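Local coordinates for protein Baccell_00875 (Bacteroides cellulosilyticus DSM 14838, PDB 5NO8) that probably cleaves terminal L-rhamnose from glucuronic acid in complex arabinogalactan proteins, acting as a polysaccharide lyase, at residues 489-501 and 544-558. Numbering follows the deposited sequence.
Sequences FYAIGIPVRLGLQ and IVAPAIQFLAQLYLE
Val-496, in the first turn of helix 496-501, is a knob in the hole formed by Phe-551, Gln-554, Leu-555 and Glu-558. Val-496 CG2 lies 3.4 Å from Phe-551 CE1, while CG1, anti to the backbone N (chi1 174°), touches Gln-554 CB and Glu-558 CG. Ile-494 comes at the same ring obliquely: Ile-494 CD1 is 3.6 Å from Phe-551 CD1, and its CG2 meets the ring edge in plane.

The next residue, Arg-497, forms a salt bridge with Glu-558. Arg-497 NE gives a nearly straight bond to Glu-558 OE2 (3.1 Å, 166°), with the acceptor at the guanidinium edge and close to its plane, and Leu-557 CB sits over one guanidinium face. A methionine in place of Arg-497 would probably leave the Glu-558 carboxylate without its charged mate and freer to turn. The other carboxylate oxygen, Glu-558 OE1, accepts from a water and touches Leu-500 CD1 at 3.7 Å.

Towards the other end, Gln-550 extends across to the loop, and Gln-550 OE1 accepts from Gly-493 N at 3.0 Å, the donor standing above the carbonyl plane. A water joins Ala-491 O, Ile-494 N and Pro-547 O just beside it. Pro-547, at the kink of its helix, packs Pro-547 CG against Ile-492 CG1 (3.7 Å), and Ala-548 CB meets the Tyr-490 ring at its edge.

Further out, Asn-529 holds the Tyr-490 hydroxyl and Tyr-686 bonds Gln-550 NE2; a glycerol, probably from the crystallisation liquor, also bonds to it. Phe-526 stacks on Tyr-490 and meets Phe-551 edge-to-face. The contact belongs to the helical part of the chain: the axes of 496-501 and 544-558 run at 39° to each other, 9.5 Å apart at their closest, helix 448-465 lies against Leu-498, and helices 562-576 and 615-629 pack on helix 542-559.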
loop_
_atom_site.group_PDB
_atom_site.type_symbol
_atom_site.label_atom_id
_atom_site.label_comp_id
_atom_site.label_asym_id
_atom_site.label_seq_id
_atom_site.Cartn_x
_atom_site.Cartn_y
_atom_site.Cartn_z
ATOM N N PHE A 489 -0.512 23.519 3.949
ATOM C CA PHE A 489 -0.989 22.246 4.509
ATOM C C PHE A 489 -1.215 21.308 3.316
ATOM O O PHE A 489 -1.931 21.657 2.370
ATOM C CB PHE A 489 -2.277 22.461 5.317
ATOM C CG PHE A 489 -2.650 21.313 6.245
ATOM C CD1 PHE A 489 -3.208 20.126 5.742
ATOM C CD2 PHE A 489 -2.516 21.442 7.624
ATOM C CE1 PHE A 489 -3.579 19.090 6.598
ATOM C CE2 PHE A 489 -2.893 20.418 8.482
ATOM C CZ PHE A 489 -3.419 19.232 7.971
ATOM N N TYR A 490 -0.617 20.120 3.367
ATOM C CA TYR A 490 -0.667 19.156 2.267
ATOM C C TYR A 490 -1.902 18.272 2.424
ATOM O O TYR A 490 -1.814 17.046 2.632
ATOM C CB TYR A 490 0.596 18.312 2.235
ATOM C CG TYR A 490 1.821 19.036 1.729
ATOM C CD1 TYR A 490 2.381 20.110 2.429
ATOM C CD2 TYR A 490 2.424 18.641 0.550
ATOM C CE1 TYR A 490 3.509 20.770 1.934
ATOM C CE2 TYR A 490 3.552 19.287 0.050
ATOM C CZ TYR A 490 4.094 20.357 0.747
ATOM O OH TYR A 490 5.225 20.977 0.223
ATOM N N ALA A 491 -3.059 18.883 2.273
ATOM C CA ALA A 491 -4.319 18.193 2.553
ATOM C C ALA A 491 -4.635 17.262 1.389
ATOM O O ALA A 491 -4.247 17.531 0.258
ATOM C CB ALA A 491 -5.441 19.206 2.726
ATOM N N ILE A 492 -5.381 16.197 1.687
ATOM C CA ILE A 492 -5.786 15.229 0.692
ATOM C C ILE A 492 -7.058 15.709 -0.028
ATOM O O ILE A 492 -8.062 16.063 0.614
ATOM C CB ILE A 492 -6.068 13.865 1.336
ATOM C CG1 ILE A 492 -4.794 13.313 1.998
ATOM C CG2 ILE A 492 -6.596 12.892 0.276
ATOM C CD1 ILE A 492 -5.081 12.298 3.076
ATOM N N GLY A 493 -7.010 15.687 -1.352
ATOM C CA GLY A 493 -8.180 15.966 -2.166
ATOM C C GLY A 493 -8.642 17.404 -2.016
ATOM O O GLY A 493 -9.831 17.669 -1.837
ATOM N N ILE A 494 -7.696 18.341 -2.065
ATOM C CA ILE A 494 -8.059 19.758 -2.081
ATOM C C ILE A 494 -8.876 19.921 -3.372
ATOM O O ILE A 494 -8.371 19.598 -4.440
ATOM C CB ILE A 494 -6.813 20.655 -2.102
ATOM C CG1 ILE A 494 -6.020 20.476 -0.795
ATOM C CG2 ILE A 494 -7.222 22.116 -2.301
ATOM C CD1 ILE A 494 -4.587 20.965 -0.872
ATOM N N PRO A 495 -10.152 20.345 -3.272
ATOM C CA PRO A 495 -11.021 20.327 -4.457
ATOM C C PRO A 495 -10.832 21.529 -5.417
ATOM O O PRO A 495 -11.730 22.369 -5.559
ATOM C CB PRO A 495 -12.424 20.288 -3.840
ATOM C CG PRO A 495 -12.274 21.031 -2.560
ATOM C CD PRO A 495 -10.905 20.699 -2.050
ATOM N N VAL A 496 -9.681 21.586 -6.080
ATOM C CA VAL A 496 -9.320 22.725 -6.929
ATOM C C VAL A 496 -10.237 22.877 -8.151
ATOM O O VAL A 496 -10.889 23.902 -8.333
ATOM C CB VAL A 496 -7.840 22.647 -7.370
ATOM C CG1 VAL A 496 -7.478 23.735 -8.373
ATOM C CG2 VAL A 496 -6.919 22.711 -6.160
ATOM N N ARG A 497 -10.268 21.857 -8.999
ATOM C CA ARG A 497 -11.099 21.888 -10.194
ATOM C C ARG A 497 -12.576 21.968 -9.856
ATOM O O ARG A 497 -13.318 22.731 -10.492
ATOM C CB ARG A 497 -10.874 20.663 -11.063
ATOM C CG ARG A 497 -9.477 20.541 -11.599
ATOM C CD ARG A 497 -9.455 19.715 -12.871
ATOM N NE ARG A 497 -9.849 20.515 -14.029
ATOM C CZ ARG A 497 -9.925 20.060 -15.277
ATOM N NH1 ARG A 497 -9.667 18.786 -15.566
ATOM N NH2 ARG A 497 -10.280 20.889 -16.247
ATOM N N LEU A 498 -12.990 21.182 -8.866
ATOM C CA LEU A 498 -14.393 21.114 -8.470
ATOM C C LEU A 498 -14.861 22.466 -7.900
ATOM O O LEU A 498 -15.904 22.982 -8.286
ATOM C CB LEU A 498 -14.585 20.023 -7.431
ATOM C CG LEU A 498 -15.961 19.886 -6.797
ATOM C CD1 LEU A 498 -17.038 19.586 -7.834
ATOM C CD2 LEU A 498 -15.906 18.813 -5.738
ATOM N N GLY A 499 -14.093 23.014 -6.972
ATOM C CA GLY A 499 -14.440 24.290 -6.348
ATOM C C GLY A 499 -14.507 25.434 -7.352
ATOM O O GLY A 499 -15.499 26.175 -7.388
ATOM N N LEU A 500 -13.474 25.591 -8.153
ATOM C CA LEU A 500 -13.462 26.649 -9.176
ATOM C C LEU A 500 -14.528 26.479 -10.258
ATOM O O LEU A 500 -15.122 27.476 -10.692
ATOM C CB LEU A 500 -12.096 26.767 -9.844
ATOM C CG LEU A 500 -10.950 27.235 -8.944
ATOM C CD1 LEU A 500 -9.686 27.289 -9.768
ATOM C CD2 LEU A 500 -11.254 28.587 -8.312
ATOM N N GLN A 501 -14.752 25.246 -10.717
ATOM C CA GLN A 501 -15.849 24.982 -11.660
ATOM C C GLN A 501 -17.198 25.360 -11.064
ATOM O O GLN A 501 -18.016 25.966 -11.741
ATOM C CB GLN A 501 -15.865 23.513 -12.117
ATOM C CG GLN A 501 -16.864 23.184 -13.226
ATOM C CD GLN A 501 -16.561 23.872 -14.559
ATOM O OE1 GLN A 501 -15.405 24.152 -14.897
ATOM N NE2 GLN A 501 -17.613 24.140 -15.325
ATOM N N ILE A 544 1.109 12.289 1.868
ATOM C CA ILE A 544 1.648 13.671 1.771
ATOM C C ILE A 544 2.097 13.976 0.346
ATOM O O ILE A 544 1.721 14.993 -0.230
ATOM C CB ILE A 544 2.838 13.862 2.747
ATOM C CG1 ILE A 544 2.343 13.690 4.181
ATOM C CG2 ILE A 544 3.526 15.216 2.515
ATOM C CD1 ILE A 544 3.467 13.502 5.185
ATOM N N VAL A 545 2.871 13.072 -0.250
ATOM C CA VAL A 545 3.424 13.280 -1.583
ATOM C C VAL A 545 2.310 13.300 -2.644
ATOM O O VAL A 545 2.265 14.195 -3.495
ATOM C CB VAL A 545 4.471 12.197 -1.943
ATOM C CG1 VAL A 545 4.974 12.353 -3.379
ATOM C CG2 VAL A 545 5.646 12.253 -0.965
ATOM N N ALA A 546 1.411 12.320 -2.592
ATOM C CA ALA A 546 0.395 12.226 -3.653
ATOM C C ALA A 546 -0.511 13.461 -3.677
ATOM O O ALA A 546 -0.745 14.006 -4.744
ATOM C CB ALA A 546 -0.424 10.946 -3.556
ATOM N N PRO A 547 -1.010 13.899 -2.508
ATOM C CA PRO A 547 -1.834 15.127 -2.517
ATOM C C PRO A 547 -1.138 16.392 -3.035
ATOM O O PRO A 547 -1.807 17.228 -3.653
ATOM C CB PRO A 547 -2.171 15.313 -1.053
ATOM C CG PRO A 547 -2.229 13.929 -0.526
ATOM C CD PRO A 547 -1.079 13.237 -1.199
ATOM N N ALA A 548 0.169 16.528 -2.783
ATOM C CA ALA A 548 0.941 17.650 -3.341
ATOM C C ALA A 548 0.785 17.684 -4.841
ATOM O O ALA A 548 0.477 18.720 -5.429
ATOM C CB ALA A 548 2.431 17.535 -2.988
ATOM N N ILE A 549 0.959 16.529 -5.466
ATOM C CA ILE A 549 0.970 16.442 -6.914
ATOM C C ILE A 549 -0.459 16.534 -7.469
ATOM O O ILE A 549 -0.672 17.124 -8.550
ATOM C CB ILE A 549 1.644 15.140 -7.384
ATOM C CG1 ILE A 549 3.070 15.045 -6.828
ATOM C CG2 ILE A 549 1.660 15.025 -8.890
ATOM C CD1 ILE A 549 3.756 13.741 -7.154
ATOM N N GLN A 550 -1.411 15.954 -6.735
ATOM C CA GLN A 550 -2.852 16.012 -7.043
ATOM C C GLN A 550 -3.283 17.484 -7.109
ATOM O O GLN A 550 -3.931 17.926 -8.063
ATOM C CB GLN A 550 -3.639 15.269 -5.945
ATOM C CG GLN A 550 -5.153 15.208 -6.084
ATOM C CD GLN A 550 -5.847 14.679 -4.825
ATOM O OE1 GLN A 550 -5.329 14.791 -3.694
ATOM N NE2 GLN A 550 -7.032 14.107 -5.011
ATOM N N PHE A 551 -2.858 18.243 -6.113
ATOM C CA PHE A 551 -3.145 19.677 -6.073
ATOM C C PHE A 551 -2.503 20.445 -7.223
ATOM O O PHE A 551 -3.182 21.212 -7.941
ATOM C CB PHE A 551 -2.673 20.264 -4.756
ATOM C CG PHE A 551 -2.910 21.734 -4.662
ATOM C CD1 PHE A 551 -4.095 22.202 -4.182
ATOM C CD2 PHE A 551 -1.947 22.631 -5.114
ATOM C CE1 PHE A 551 -4.351 23.562 -4.112
ATOM C CE2 PHE A 551 -2.180 23.984 -5.050
ATOM C CZ PHE A 551 -3.376 24.449 -4.549
ATOM N N LEU A 552 -1.199 20.261 -7.396
ATOM C CA LEU A 552 -0.468 20.972 -8.435
ATOM C C LEU A 552 -0.952 20.674 -9.848
ATOM O O LEU A 552 -0.999 21.577 -10.691
ATOM C CB LEU A 552 1.030 20.720 -8.339
ATOM C CG LEU A 552 1.761 21.281 -7.108
ATOM C CD1 LEU A 552 3.117 20.623 -7.029
ATOM C CD2 LEU A 552 1.927 22.794 -7.162
ATOM N N ALA A 553 -1.296 19.417 -10.128
ATOM C CA ALA A 553 -1.771 19.056 -11.454
ATOM C C ALA A 553 -3.112 19.736 -11.768
ATOM O O ALA A 553 -3.327 20.225 -12.884
ATOM C CB ALA A 553 -1.887 17.551 -11.597
ATOM N N GLN A 554 -4.000 19.745 -10.788
ATOM C CA GLN A 554 -5.265 20.477 -10.904
ATOM C C GLN A 554 -5.018 21.982 -11.067
ATOM O O GLN A 554 -5.684 22.640 -11.877
ATOM C CB GLN A 554 -6.154 20.261 -9.703
ATOM C CG GLN A 554 -6.743 18.868 -9.576
ATOM C CD GLN A 554 -7.534 18.737 -8.311
ATOM O OE1 GLN A 554 -7.040 18.210 -7.303
ATOM N NE2 GLN A 554 -8.737 19.254 -8.315
ATOM N N LEU A 555 -4.077 22.528 -10.302
ATOM C CA LEU A 555 -3.760 23.958 -10.427
ATOM C C LEU A 555 -3.218 24.264 -11.821
ATOM O O LEU A 555 -3.601 25.270 -12.418
ATOM C CB LEU A 555 -2.791 24.410 -9.333
ATOM C CG LEU A 555 -2.557 25.929 -9.217
ATOM C CD1 LEU A 555 -3.889 26.646 -9.034
ATOM C CD2 LEU A 555 -1.644 26.253 -8.033
ATOM N N TYR A 556 -2.404 23.377 -12.382
ATOM C CA TYR A 556 -1.986 23.523 -13.764
ATOM C C TYR A 556 -3.176 23.513 -14.735
ATOM O O TYR A 556 -3.230 24.329 -15.663
ATOM C CB TYR A 556 -0.987 22.444 -14.189
ATOM C CG TYR A 556 -0.662 22.527 -15.653
ATOM C CD1 TYR A 556 0.168 23.543 -16.140
ATOM C CD2 TYR A 556 -1.231 21.646 -16.573
ATOM C CE1 TYR A 556 0.454 23.642 -17.485
ATOM C CE2 TYR A 556 -0.962 21.762 -17.926
ATOM C CZ TYR A 556 -0.119 22.764 -18.364
ATOM O OH TYR A 556 0.172 22.861 -19.689
ATOM N N LEU A 557 -4.097 22.561 -14.553
ATOM C CA LEU A 557 -5.216 22.437 -15.474
ATOM C C LEU A 557 -6.138 23.660 -15.414
ATOM O O LEU A 557 -6.774 23.983 -16.407
ATOM C CB LEU A 557 -6.003 21.145 -15.222
ATOM C CG LEU A 557 -5.244 19.850 -15.587
ATOM C CD1 LEU A 557 -5.912 18.605 -14.991
ATOM C CD2 LEU A 557 -5.096 19.691 -17.088
ATOM N N GLU A 558 -6.183 24.334 -14.268
ATOM C CA GLU A 558 -6.966 25.560 -14.113
ATOM C C GLU A 558 -6.249 26.847 -14.554
ATOM O O GLU A 558 -6.912 27.796 -14.966
ATOM C CB GLU A 558 -7.420 25.711 -12.651
ATOM C CG GLU A 558 -8.365 24.607 -12.178
ATOM C CD GLU A 558 -9.683 24.587 -12.937
ATOM O OE1 GLU A 558 -10.330 25.654 -13.044
ATOM O OE2 GLU A 558 -10.059 23.507 -13.436
HETATM O O HOH W 1 -4.599 17.622 -2.501
HETATM O O HOH W 2 -13.132 26.542 -13.744
#